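Local coordinates for probable 2-hydroxyhepta-2,4-diene-1,7-dioate isomerase (Thermus thermophilus, PDB 2DFU), which probably isomerises 2-hydroxyhepta-2,4-diene-1,7-dioate and, as a fumarylacetoacetate hydrolase family member, probably binds a metal ion, at residues Met1-Arg5 against Pro172-Asp177; Phe6-Arg10 against Gly31-Asp35; Leu36-Leu42 against Arg88-Arg93; Glu110-Glu114 against Gly232-Leu236. All coordinates share one frame; numbering follows the deposited sequence.

Interactions 1, 2 and 3 form one cluster, with centres about 11 to 14 Å apart. Along the chain, interactions 2 and 3 are nested inside the long loop closed by interaction 1. Interaction 2 holds the turn between strands 2-6 and 10-15 against strand 32-35. Interactions 1 and 3 dock this N-terminal region on the fumarylacetoacetate hydrolase-type part: strand 2-6 pairs with 168-175, and residues 36-42 pack on the loop 88-93. Strand 41-42 also pairs with 2-6, which ties the two contacts together. Interaction 4 lies across the chain's centre from interactions 1 and 2, its centre about 25 to 34 Å from the other three. It joins strand 111-121 to the loop after strand 224-226.

Interaction 1 (Met1-Arg5 against Pro172-Asp177); sequences MKILR and PWLETD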
loop_
_atom_site.group_PDB
_atom_site.type_symbol
_atom_site.label_atom_id
_atom_site.label_comp_id
_atom_site.label_asym_id
_atom_site.label_seq_id
_atom_site.Cartn_x
_atom_site.Cartn_y
_atom_site.Cartn_z
ATOM N N MET A 1 -21.590 -17.571 1.366
ATOM C CA MET A 1 -21.284 -18.013 2.758
ATOM C C MET A 1 -20.408 -16.957 3.425
ATOM O O MET A 1 -19.899 -16.051 2.760
ATOM C CB MET A 1 -20.548 -19.360 2.740
ATOM C CG MET A 1 -19.139 -19.291 2.153
ATOM S SD MET A 1 -18.386 -20.922 1.860
ATOM C CE MET A 1 -19.043 -21.288 0.200
ATOM N N LYS A 2 -20.245 -17.070 4.738
ATOM C CA LYS A 2 -19.424 -16.124 5.479
ATOM C C LYS A 2 -18.034 -16.691 5.713
ATOM O O LYS A 2 -17.875 -17.757 6.300
ATOM C CB LYS A 2 -20.071 -15.783 6.828
ATOM C CG LYS A 2 -21.059 -14.606 6.812
ATOM C CD LYS A 2 -22.358 -14.943 6.133
ATOM C CE LYS A 2 -23.453 -13.917 6.444
ATOM N NZ LYS A 2 -23.362 -12.673 5.636
ATOM N N ILE A 3 -17.025 -15.973 5.244
ATOM C CA ILE A 3 -15.640 -16.393 5.410
ATOM C C ILE A 3 -14.957 -15.419 6.363
ATOM O O ILE A 3 -15.095 -14.202 6.217
ATOM C CB ILE A 3 -14.891 -16.386 4.052
ATOM C CG1 ILE A 3 -15.315 -17.605 3.224
ATOM C CG2 ILE A 3 -13.378 -16.346 4.278
ATOM C CD1 ILE A 3 -14.652 -17.680 1.859
ATOM N N LEU A 4 -14.224 -15.946 7.339
ATOM C CA LEU A 4 -13.537 -15.072 8.286
ATOM C C LEU A 4 -12.099 -15.482 8.568
ATOM O O LEU A 4 -11.672 -16.581 8.223
ATOM C CB LEU A 4 -14.293 -15.021 9.615
ATOM C CG LEU A 4 -14.342 -16.337 10.395
ATOM C CD1 LEU A 4 -14.514 -16.069 11.888
ATOM C CD2 LEU A 4 -15.474 -17.191 9.862
ATOM N N ARG A 5 -11.353 -14.565 9.175
ATOM C CA ARG A 5 -9.967 -14.814 9.573
ATOM C C ARG A 5 -9.982 -14.641 11.077
ATOM O O ARG A 5 -10.594 -13.703 11.577
ATOM C CB ARG A 5 -9.002 -13.784 8.977
ATOM C CG ARG A 5 -8.465 -14.139 7.613
ATOM C CD ARG A 5 -7.463 -13.087 7.145
ATOM N NE ARG A 5 -6.163 -13.212 7.798
ATOM C CZ ARG A 5 -5.603 -12.284 8.569
ATOM N NH1 ARG A 5 -6.222 -11.138 8.817
ATOM N NH2 ARG A 5 -4.392 -12.493 9.067
ATOM N N PRO A 172 -17.120 -7.758 9.861
ATOM C CA PRO A 172 -16.564 -8.801 10.736
ATOM C C PRO A 172 -16.070 -9.990 9.923
ATOM O O PRO A 172 -15.265 -10.804 10.383
ATOM C CB PRO A 172 -17.765 -9.190 11.588
ATOM C CG PRO A 172 -18.885 -9.143 10.557
ATOM C CD PRO A 172 -18.596 -7.812 9.857
ATOM N N TRP A 173 -16.593 -10.096 8.712
ATOM C CA TRP A 173 -16.219 -11.185 7.845
ATOM C C TRP A 173 -16.665 -10.855 6.443
ATOM O O TRP A 173 -17.236 -9.808 6.172
ATOM C CB TRP A 173 -16.878 -12.488 8.326
ATOM C CG TRP A 173 -18.260 -12.260 8.831
ATOM C CD1 TRP A 173 -19.380 -11.847 8.079
ATOM C CD2 TRP A 173 -18.746 -12.543 10.167
ATOM N NE1 TRP A 173 -20.525 -11.829 8.813
ATOM C CE2 TRP A 173 -20.139 -12.263 10.178
ATOM C CE3 TRP A 173 -18.138 -12.985 11.332
ATOM C CZ2 TRP A 173 -20.872 -12.417 11.337
ATOM C CZ3 TRP A 173 -18.868 -13.146 12.496
ATOM C CH2 TRP A 173 -20.247 -12.851 12.501
ATOM N N LEU A 174 -16.349 -11.752 5.513
ATOM C CA LEU A 174 -16.814 -11.462 4.181
ATOM C C LEU A 174 -17.864 -12.446 3.705
ATOM O O LEU A 174 -17.910 -13.611 4.070
ATOM C CB LEU A 174 -15.630 -11.344 3.221
ATOM C CG LEU A 174 -15.053 -12.692 2.812
ATOM C CD1 LEU A 174 -15.762 -13.282 1.590
ATOM C CD2 LEU A 174 -13.578 -12.591 2.434
ATOM N N GLU A 175 -18.788 -11.884 2.932
ATOM C CA GLU A 175 -19.835 -12.687 2.348
ATOM C C GLU A 175 -19.520 -12.946 0.876
ATOM O O GLU A 175 -19.230 -12.038 0.109
ATOM C CB GLU A 175 -21.132 -11.887 2.490
ATOM C CG GLU A 175 -22.271 -12.380 1.604
ATOM C CD GLU A 175 -22.655 -13.782 2.005
ATOM O OE1 GLU A 175 -23.053 -13.978 3.146
ATOM O OE2 GLU A 175 -22.559 -14.674 1.169
ATOM N N THR A 176 -19.531 -14.208 0.464
ATOM C CA THR A 176 -19.196 -14.568 -0.917
ATOM C C THR A 176 -20.356 -14.454 -1.907
ATOM O O THR A 176 -20.139 -14.305 -3.108
ATOM C CB THR A 176 -18.689 -16.015 -1.015
ATOM O OG1 THR A 176 -19.752 -16.907 -0.664
ATOM C CG2 THR A 176 -17.499 -16.241 -0.086
ATOM N N ASP A 177 -21.582 -14.531 -1.405
ATOM C CA ASP A 177 -22.758 -14.473 -2.262
ATOM C C ASP A 177 -23.580 -13.199 -2.040
ATOM O O ASP A 177 -24.298 -13.076 -1.051
ATOM C CB ASP A 177 -23.604 -15.727 -2.011
ATOM C CG ASP A 177 -24.791 -15.831 -2.942
ATOM O OD1 ASP A 177 -24.719 -15.302 -4.072
ATOM O OD2 ASP A 177 -25.793 -16.459 -2.547
HETATM O O HOH W 1 -12.744 -11.989 9.527
#
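The indole of Trp173 is covered on both faces. Pro172 CG sits 3.3 Å above the plane of one face, over the centre of the ring. Lys2 CG lies against the other, near the five-membered ring, 3.5 Å from Trp173 NE1. At the rim, NE1 donates to Val249 O. The ammonium of Lys2 reaches the same carbonyl, so the tryptophan and the lysine share an acceptor.

The Glu175 carboxylate is the second flat group. Met1 N and Lys2 NZ make a salt-bridge network with it. Glu175 OE1 takes Lys2 NZ on the anti lone pair, at 2.8 Å. Met1 N meets Glu175 OE2 at 3.1 Å, on the syn side and 29° out of the carboxylate plane. The anti lone pair of OE2 goes to the backbone N of Asp177. The bend of the Glu175 chain at chi2 (63°) turns the carboxylate back to these donors. The two cations probably keep this buried glutamate charged. Met1 N also donates to Thr176 OG1 at 2.8 Å, which ties down the start of the chain.

On the other side of the sheet from Lys2 and Glu175, Ile3 and Leu174 lie side by side, with Ile3 CB 3.9 Å from Leu174 CG. Ile3 CD1 extends to Thr176 CG2 at 3.7 Å. Ile3 and Leu174 also exchange backbone bonds, with Ile3 N 2.8 Å from Leu174 O. This antiparallel beta pairing joins the N-terminal strand to strand 168-175 of the FAA hydrolase region.

Interaction 2 (Phe6-Arg10 against Gly31-Asp35); sequences FNEGR and GRRYD
Arg10 and Tyr34 meet where a beta hairpin with a G1 beta bulge faces strand 32-35. In the bulge, Gly9 and Arg10 both lie opposite Phe6. The Arg10 side chain starts over a ring: its CB stands 3.8 Å above one face of Phe6. From there the chain runs fully extended (chi2 176°, chi3 -177°), which carries the guanidinium past the tyrosine hydroxyl. Arg10 CD comes to 3.8 Å from Tyr34 OH. NE makes a salt bridge to Glu8 OE2 of its own turn, in the guanidinium plane; the modelled contact is very short, so its exact length is doubtful. Tyr34 OH lies over one face of the Arg10 guanidinium, 3.5 Å above its plane.

At the tip, Arg10 NH1 is 4.0 Å from Arg32 NE and lies over a face of the Arg32 guanidinium. Glu21 probably offsets the closeness of the two arginines, since it forms a salt bridge to each, through different carboxylate oxygens. With an alanine here, Glu8 and Glu21 would probably each lack a cationic partner, and a gap would open beside Tyr34 OH.

Asn7 borders the tyrosine too, with its amide plane nearly perpendicular to the ring. Its OD1 accepts from Thr40 N. Phe6 and Tyr34 form a T-shaped stack, with ring planes at 67° and centroids 5.1 Å apart. The phenylalanine presents the edge: Phe6 CE2 points into the face of the tyrosine, 3.7 Å from Tyr34 CE1.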
loop_
_atom_site.group_PDB
_atom_site.type_symbol
_atom_site.label_atom_id
_atom_site.label_comp_id
_atom_site.label_asym_id
_atom_site.label_seq_id
_atom_site.Cartn_x
_atom_site.Cartn_y
_atom_site.Cartn_z
ATOM N N PHE A 6 -9.310 -15.526 11.798
ATOM C CA PHE A 6 -9.308 -15.436 13.248
ATOM C C PHE A 6 -8.029 -15.972 13.887
ATOM O O PHE A 6 -7.228 -16.651 13.242
ATOM C CB PHE A 6 -10.508 -16.201 13.806
ATOM C CG PHE A 6 -10.488 -17.662 13.484
ATOM C CD1 PHE A 6 -10.833 -18.113 12.215
ATOM C CD2 PHE A 6 -10.073 -18.590 14.437
ATOM C CE1 PHE A 6 -10.763 -19.465 11.894
ATOM C CE2 PHE A 6 -9.997 -19.944 14.127
ATOM C CZ PHE A 6 -10.344 -20.385 12.850
ATOM N N ASN A 7 -7.856 -15.654 15.166
ATOM C CA ASN A 7 -6.697 -16.088 15.937
ATOM C C ASN A 7 -5.375 -15.843 15.214
ATOM O O ASN A 7 -5.114 -14.729 14.784
ATOM C CB ASN A 7 -6.855 -17.562 16.318
ATOM C CG ASN A 7 -7.993 -17.784 17.309
ATOM O OD1 ASN A 7 -8.620 -16.828 17.775
ATOM N ND2 ASN A 7 -8.263 -19.045 17.636
ATOM N N GLU A 8 -4.537 -16.860 15.068
ATOM C CA GLU A 8 -3.260 -16.631 14.393
ATOM C C GLU A 8 -3.347 -16.679 12.868
ATOM O O GLU A 8 -2.716 -17.520 12.224
ATOM C CB GLU A 8 -2.191 -17.620 14.885
ATOM C CG GLU A 8 -2.612 -19.081 14.889
ATOM C CD GLU A 8 -3.453 -19.451 16.106
ATOM O OE1 GLU A 8 -2.965 -19.291 17.246
ATOM O OE2 GLU A 8 -4.598 -19.906 15.925
ATOM N N GLY A 9 -4.128 -15.765 12.297
ATOM C CA GLY A 9 -4.274 -15.706 10.854
ATOM C C GLY A 9 -4.915 -16.933 10.223
ATOM O O GLY A 9 -4.652 -17.248 9.062
ATOM N N ARG A 10 -5.755 -17.631 10.977
ATOM C CA ARG A 10 -6.423 -18.813 10.454
ATOM C C ARG A 10 -7.648 -18.387 9.657
ATOM O O ARG A 10 -8.181 -17.301 9.868
ATOM C CB ARG A 10 -6.856 -19.736 11.596
ATOM C CG ARG A 10 -5.700 -20.402 12.342
ATOM C CD ARG A 10 -6.207 -21.217 13.531
ATOM N NE ARG A 10 -5.114 -21.803 14.308
ATOM C CZ ARG A 10 -4.646 -23.039 14.150
ATOM N NH1 ARG A 10 -5.175 -23.846 13.243
ATOM N NH2 ARG A 10 -3.638 -23.465 14.902
ATOM N N GLY A 31 -11.046 -29.784 9.922
ATOM C CA GLY A 31 -11.601 -30.655 10.937
ATOM C C GLY A 31 -11.648 -30.001 12.312
ATOM O O GLY A 31 -12.186 -30.577 13.253
ATOM N N ARG A 32 -11.075 -28.811 12.443
ATOM C CA ARG A 32 -11.110 -28.102 13.721
ATOM C C ARG A 32 -12.296 -27.138 13.703
ATOM O O ARG A 32 -12.623 -26.570 12.665
ATOM C CB ARG A 32 -9.841 -27.269 13.941
ATOM C CG ARG A 32 -8.526 -28.020 13.945
ATOM C CD ARG A 32 -7.395 -27.062 14.329
ATOM N NE ARG A 32 -6.070 -27.635 14.112
ATOM C CZ ARG A 32 -5.513 -27.826 12.916
ATOM N NH1 ARG A 32 -6.161 -27.483 11.810
ATOM N NH2 ARG A 32 -4.308 -28.375 12.826
ATOM N N ARG A 33 -12.933 -26.948 14.850
ATOM C CA ARG A 33 -14.052 -26.021 14.945
ATOM C C ARG A 33 -13.891 -25.229 16.237
ATOM O O ARG A 33 -13.288 -25.715 17.187
ATOM C CB ARG A 33 -15.385 -26.773 14.951
ATOM C CG ARG A 33 -15.604 -27.665 16.167
ATOM C CD ARG A 33 -16.958 -28.358 16.080
ATOM N NE ARG A 33 -17.281 -29.141 17.272
ATOM C CZ ARG A 33 -16.709 -30.299 17.602
ATOM N NH1 ARG A 33 -15.772 -30.832 16.831
ATOM N NH2 ARG A 33 -17.081 -30.926 18.711
ATOM N N TYR A 34 -14.418 -24.011 16.263
ATOM C CA TYR A 34 -14.328 -23.164 17.444
ATOM C C TYR A 34 -15.648 -22.441 17.626
ATOM O O TYR A 34 -16.407 -22.292 16.673
ATOM C CB TYR A 34 -13.250 -22.090 17.271
ATOM C CG TYR A 34 -11.880 -22.569 16.853
ATOM C CD1 TYR A 34 -11.642 -23.044 15.562
ATOM C CD2 TYR A 34 -10.804 -22.504 17.741
ATOM C CE1 TYR A 34 -10.363 -23.441 15.164
ATOM C CE2 TYR A 34 -9.524 -22.896 17.355
ATOM C CZ TYR A 34 -9.309 -23.363 16.067
ATOM O OH TYR A 34 -8.040 -23.741 15.688
ATOM N N ASP A 35 -15.930 -21.990 18.845
ATOM C CA ASP A 35 -17.140 -21.209 19.074
ATOM C C ASP A 35 -16.739 -19.792 18.681
ATOM O O ASP A 35 -15.630 -19.356 18.979
ATOM C CB ASP A 35 -17.561 -21.218 20.552
ATOM C CG ASP A 35 -18.184 -22.536 20.975
ATOM O OD1 ASP A 35 -18.974 -23.099 20.188
ATOM O OD2 ASP A 35 -17.894 -23.003 22.099
HETATM O O HOH W 2 -6.239 -21.288 17.100
#

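Interaction 3 (Leu36-Leu42 against Arg88-Arg93); sequences LASVTLL and RPGNPR
Asn91 ND2 donates to Leu36 O at 3.0 Å, in a straight bond of 165° at the hydrogen. The acceptor lies in the amide plane of Asn91, while ND2 stands above the carbonyl plane of Leu36. Val39 N reaches the same oxygen from the other face of that plane, so Leu36 O is gripped by two donors. A weak bond links Asn91 ND2 to Val39 O at 3.1 Å. The other end of the amide is held as well: Asn91 OD1 accepts from Arg93 N at 2.9 Å, an Asx turn. Together these bonds fix the rotation of the amide. A leucine in its place would probably break the Asx turn and leave Leu36 O with Val39 N as its one remaining partner of the two.

A water bridges Leu41 O and Pro89 O. Outward from these bonds the packing is apolar. Leu41 CD1 lies 3.9 Å from Pro92 CD and 4.1 Å from Pro89 CG; the leucine side chain crosses those of both prolines at about a right angle. Leu42 runs alongside Arg88, with its CD2 3.8 Å from Arg88 CD. At the other end Ala37 CB touches Arg93 CB at 3.7 Å.

The contact thus joins the 3-10 turn 36-38 and the short, weakly bonded strand 41-42 to the loop between strand 86-87 and helix 95-98. Strand 2-6 pairs with 41-42, and Trp173 of strand 168-175 packs on Leu36 and Pro92.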
loop_
_atom_site.group_PDB
_atom_site.type_symbol
_atom_site.label_atom_id
_atom_site.label_comp_id
_atom_site.label_asym_id
_atom_site.label_seq_id
_atom_site.Cartn_x
_atom_site.Cartn_y
_atom_site.Cartn_z
ATOM N N LEU A 36 -17.632 -19.073 18.015
ATOM C CA LEU A 36 -17.325 -17.715 17.603
ATOM C C LEU A 36 -16.859 -16.850 18.775
ATOM O O LEU A 36 -15.863 -16.124 18.670
ATOM C CB LEU A 36 -18.553 -17.067 16.960
ATOM C CG LEU A 36 -18.331 -15.628 16.498
ATOM C CD1 LEU A 36 -17.162 -15.568 15.518
ATOM C CD2 LEU A 36 -19.599 -15.099 15.854
ATOM N N ALA A 37 -17.580 -16.934 19.888
ATOM C CA ALA A 37 -17.268 -16.139 21.071
ATOM C C ALA A 37 -15.868 -16.382 21.622
ATOM O O ALA A 37 -15.330 -15.545 22.339
ATOM C CB ALA A 37 -18.322 -16.401 22.173
ATOM N N SER A 38 -15.272 -17.515 21.274
ATOM C CA SER A 38 -13.943 -17.857 21.768
ATOM C C SER A 38 -12.767 -17.450 20.878
ATOM O O SER A 38 -11.613 -17.580 21.290
ATOM C CB SER A 38 -13.859 -19.366 22.024
ATOM O OG SER A 38 -14.885 -19.793 22.902
ATOM N N VAL A 39 -13.031 -16.979 19.665
ATOM C CA VAL A 39 -11.923 -16.598 18.793
ATOM C C VAL A 39 -11.720 -15.096 18.711
ATOM O O VAL A 39 -12.596 -14.322 19.076
ATOM C CB VAL A 39 -12.114 -17.137 17.349
ATOM C CG1 VAL A 39 -12.421 -18.622 17.387
ATOM C CG2 VAL A 39 -13.231 -16.373 16.637
ATOM N N THR A 40 -10.545 -14.693 18.245
ATOM C CA THR A 40 -10.249 -13.279 18.068
ATOM C C THR A 40 -10.443 -12.979 16.580
ATOM O O THR A 40 -9.659 -13.423 15.738
ATOM C CB THR A 40 -8.800 -12.947 18.458
ATOM O OG1 THR A 40 -8.615 -13.196 19.860
ATOM C CG2 THR A 40 -8.493 -11.486 18.157
ATOM N N LEU A 41 -11.505 -12.247 16.265
ATOM C CA LEU A 41 -11.807 -11.889 14.887
ATOM C C LEU A 41 -10.773 -10.936 14.310
ATOM O O LEU A 41 -10.390 -9.969 14.953
ATOM C CB LEU A 41 -13.174 -11.219 14.795
ATOM C CG LEU A 41 -14.336 -11.990 14.183
ATOM C CD1 LEU A 41 -15.408 -10.984 13.790
ATOM C CD2 LEU A 41 -13.880 -12.768 12.959
ATOM N N LEU A 42 -10.341 -11.217 13.088
ATOM C CA LEU A 42 -9.364 -10.385 12.397
ATOM C C LEU A 42 -9.981 -9.830 11.114
ATOM O O LEU A 42 -11.044 -10.276 10.679
ATOM C CB LEU A 42 -8.135 -11.223 12.015
ATOM C CG LEU A 42 -7.345 -11.914 13.130
ATOM C CD1 LEU A 42 -6.266 -12.817 12.515
ATOM C CD2 LEU A 42 -6.716 -10.849 14.043
ATOM N N ARG A 88 -8.810 -4.526 13.856
ATOM C CA ARG A 88 -9.701 -5.652 14.126
ATOM C C ARG A 88 -11.146 -5.250 14.362
ATOM O O ARG A 88 -11.429 -4.262 15.030
ATOM C CB ARG A 88 -9.222 -6.453 15.346
ATOM C CG ARG A 88 -7.873 -7.138 15.177
ATOM C CD ARG A 88 -7.568 -8.015 16.379
ATOM N NE ARG A 88 -7.434 -7.211 17.591
ATOM C CZ ARG A 88 -6.325 -6.564 17.929
ATOM N NH1 ARG A 88 -5.250 -6.640 17.150
ATOM N NH2 ARG A 88 -6.296 -5.831 19.032
ATOM N N PRO A 89 -12.086 -6.024 13.803
ATOM C CA PRO A 89 -13.514 -5.768 13.951
ATOM C C PRO A 89 -13.987 -6.354 15.276
ATOM O O PRO A 89 -13.468 -7.371 15.737
ATOM C CB PRO A 89 -14.116 -6.518 12.771
ATOM C CG PRO A 89 -13.227 -7.731 12.693
ATOM C CD PRO A 89 -11.845 -7.139 12.867
ATOM N N GLY A 90 -14.967 -5.717 15.893
ATOM C CA GLY A 90 -15.474 -6.260 17.132
ATOM C C GLY A 90 -16.165 -7.586 16.856
ATOM O O GLY A 90 -16.863 -7.733 15.850
ATOM N N ASN A 91 -15.939 -8.557 17.735
ATOM C CA ASN A 91 -16.565 -9.873 17.636
ATOM C C ASN A 91 -18.047 -9.667 17.997
ATOM O O ASN A 91 -18.361 -9.130 19.060
ATOM C CB ASN A 91 -15.906 -10.816 18.648
ATOM C CG ASN A 91 -16.362 -12.252 18.503
ATOM O OD1 ASN A 91 -17.558 -12.539 18.443
ATOM N ND2 ASN A 91 -15.402 -13.166 18.462
ATOM N N PRO A 92 -18.974 -10.079 17.115
ATOM C CA PRO A 92 -20.412 -9.919 17.371
ATOM C C PRO A 92 -20.919 -10.521 18.689
ATOM O O PRO A 92 -22.001 -10.173 19.163
ATOM C CB PRO A 92 -21.053 -10.574 16.150
ATOM C CG PRO A 92 -20.064 -10.278 15.073
ATOM C CD PRO A 92 -18.745 -10.597 15.754
ATOM N N ARG A 93 -20.142 -11.420 19.280
ATOM C CA ARG A 93 -20.544 -12.031 20.545
ATOM C C ARG A 93 -20.170 -11.150 21.749
ATOM O O ARG A 93 -20.625 -11.397 22.865
ATOM C CB ARG A 93 -19.913 -13.416 20.674
ATOM C CG ARG A 93 -20.263 -14.342 19.511
ATOM C CD ARG A 93 -21.766 -14.648 19.431
ATOM N NE ARG A 93 -22.228 -15.440 20.571
ATOM C CZ ARG A 93 -23.085 -16.458 20.484
ATOM N NH1 ARG A 93 -23.584 -16.816 19.305
ATOM N NH2 ARG A 93 -23.433 -17.130 21.578
HETATM O O HOH W 3 -11.475 -8.929 17.248
HETATM O O HOH W 4 -12.789 -10.954 18.580
#

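Interaction 4 (Glu110-Glu114 against Gly232-Leu236); sequences ELHYE and GVGAL
The ring of Tyr113 lies flat against the backbone of Gly234, whose carbonyl O stands 3.2 Å above one face, toward the rim. The pair belongs to the FAA hydrolase region, where strand 111-121 meets the loop before strand 241-246 through a single beta bridge between His112 and Ala235. Tyr113 CG sits between its backbone N and carbonyl carbon (chi1 53°), which folds the ring back over the loop. The lack of a side chain at Gly234 permits this fit: a CB there would clash with Tyr113 OH.

Two backbone bonds flank the bridge. Leu236 N donates to Leu111 O at 2.7 Å, and Tyr113 N to Gly234 O at a longer 3.3 Å. His112 lies beside them. One face of its imidazole takes the CA of Ala235, 4.0 Å from the centroid and only 13° off the ring normal, a CH-pi contact. His112 ND1 donates to Glu110 O, which lies in the ring plane, although the nitrogen stands above the carbonyl plane; this helps set the ring's turn.

Leucine and valine side chains fill in around the tyrosine and glutamate. Leu236 CD2 presses on Tyr113 CD2 at 3.4 Å, and CD1 of the same leucine meets Leu111 CD2. Val233 CG2 rests on Glu114 CG at 3.5 Å, where the glutamate chain runs out extended. The phenol end is tied back to the loop by one water, 2.8 Å from Tyr113 OH, which donates to Ala235 O.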
loop_
_atom_site.group_PDB
_atom_site.type_symbol
_atom_site.label_atom_id
_atom_site.label_comp_id
_atom_site.label_asym_id
_atom_site.label_seq_id
_atom_site.Cartn_x
_atom_site.Cartn_y
_atom_site.Cartn_z
ATOM N N GLU A 110 -10.102 16.830 13.773
ATOM C CA GLU A 110 -11.232 16.716 12.860
ATOM C C GLU A 110 -11.366 15.287 12.334
ATOM O O GLU A 110 -11.293 15.046 11.128
ATOM C CB GLU A 110 -11.035 17.687 11.695
ATOM C CG GLU A 110 -12.322 18.227 11.117
ATOM C CD GLU A 110 -13.119 19.018 12.133
ATOM O OE1 GLU A 110 -12.608 20.056 12.613
ATOM O OE2 GLU A 110 -14.254 18.602 12.455
ATOM N N LEU A 111 -11.558 14.339 13.246
ATOM C CA LEU A 111 -11.700 12.934 12.878
ATOM C C LEU A 111 -13.151 12.644 12.501
ATOM O O LEU A 111 -14.064 12.921 13.281
ATOM C CB LEU A 111 -11.290 12.036 14.049
ATOM C CG LEU A 111 -10.919 10.602 13.675
ATOM C CD1 LEU A 111 -9.597 10.608 12.899
ATOM C CD2 LEU A 111 -10.790 9.757 14.929
ATOM N N HIS A 112 -13.354 12.081 11.312
ATOM C CA HIS A 112 -14.692 11.763 10.820
ATOM C C HIS A 112 -14.867 10.299 10.426
ATOM O O HIS A 112 -13.901 9.623 10.059
ATOM C CB HIS A 112 -15.029 12.634 9.611
ATOM C CG HIS A 112 -15.300 14.068 9.947
ATOM N ND1 HIS A 112 -14.341 14.905 10.475
ATOM C CD2 HIS A 112 -16.420 14.817 9.812
ATOM C CE1 HIS A 112 -14.858 16.109 10.650
ATOM N NE2 HIS A 112 -16.119 16.082 10.254
ATOM N N TYR A 113 -16.111 9.825 10.499
ATOM C CA TYR A 113 -16.453 8.448 10.141
ATOM C C TYR A 113 -17.144 8.370 8.780
ATOM O O TYR A 113 -17.868 9.283 8.384
ATOM C CB TYR A 113 -17.366 7.829 11.204
ATOM C CG TYR A 113 -18.607 8.647 11.513
ATOM C CD1 TYR A 113 -19.740 8.588 10.697
ATOM C CD2 TYR A 113 -18.636 9.504 12.616
ATOM C CE1 TYR A 113 -20.874 9.371 10.973
ATOM C CE2 TYR A 113 -19.752 10.285 12.901
ATOM C CZ TYR A 113 -20.866 10.219 12.079
ATOM O OH TYR A 113 -21.948 11.021 12.368
ATOM N N GLU A 114 -16.912 7.268 8.079
ATOM C CA GLU A 114 -17.500 7.025 6.770
ATOM C C GLU A 114 -17.712 5.513 6.615
ATOM O O GLU A 114 -16.749 4.777 6.381
ATOM C CB GLU A 114 -16.559 7.545 5.668
ATOM C CG GLU A 114 -16.409 9.067 5.623
ATOM C CD GLU A 114 -15.336 9.552 4.640
ATOM O OE1 GLU A 114 -14.949 8.788 3.730
ATOM O OE2 GLU A 114 -14.887 10.714 4.767
ATOM N N GLY A 232 -24.049 11.801 5.551
ATOM C CA GLY A 232 -24.109 11.596 6.987
ATOM C C GLY A 232 -22.743 11.570 7.644
ATOM O O GLY A 232 -22.633 11.266 8.833
ATOM N N VAL A 233 -21.698 11.874 6.878
ATOM C CA VAL A 233 -20.346 11.890 7.422
ATOM C C VAL A 233 -20.284 12.944 8.524
ATOM O O VAL A 233 -20.493 14.133 8.268
ATOM C CB VAL A 233 -19.300 12.225 6.329
ATOM C CG1 VAL A 233 -17.926 12.431 6.962
ATOM C CG2 VAL A 233 -19.236 11.089 5.304
ATOM N N GLY A 234 -19.997 12.502 9.746
ATOM C CA GLY A 234 -19.934 13.419 10.875
ATOM C C GLY A 234 -18.663 13.319 11.699
ATOM O O GLY A 234 -17.805 12.475 11.445
ATOM N N ALA A 235 -18.548 14.181 12.701
ATOM C CA ALA A 235 -17.374 14.219 13.562
ATOM C C ALA A 235 -17.390 13.150 14.643
ATOM O O ALA A 235 -18.436 12.812 15.192
ATOM C CB ALA A 235 -17.247 15.601 14.201
ATOM N N LEU A 236 -16.213 12.619 14.945
ATOM C CA LEU A 236 -16.074 11.594 15.968
ATOM C C LEU A 236 -15.490 12.187 17.238
ATOM O O LEU A 236 -14.911 13.272 17.226
ATOM C CB LEU A 236 -15.144 10.480 15.486
ATOM C CG LEU A 236 -15.707 9.490 14.473
ATOM C CD1 LEU A 236 -14.564 8.784 13.744
ATOM C CD2 LEU A 236 -16.596 8.493 15.201
HETATM O O HOH W 5 -13.740 15.111 15.658
HETATM O O HOH W 6 -21.288 12.845 14.319
#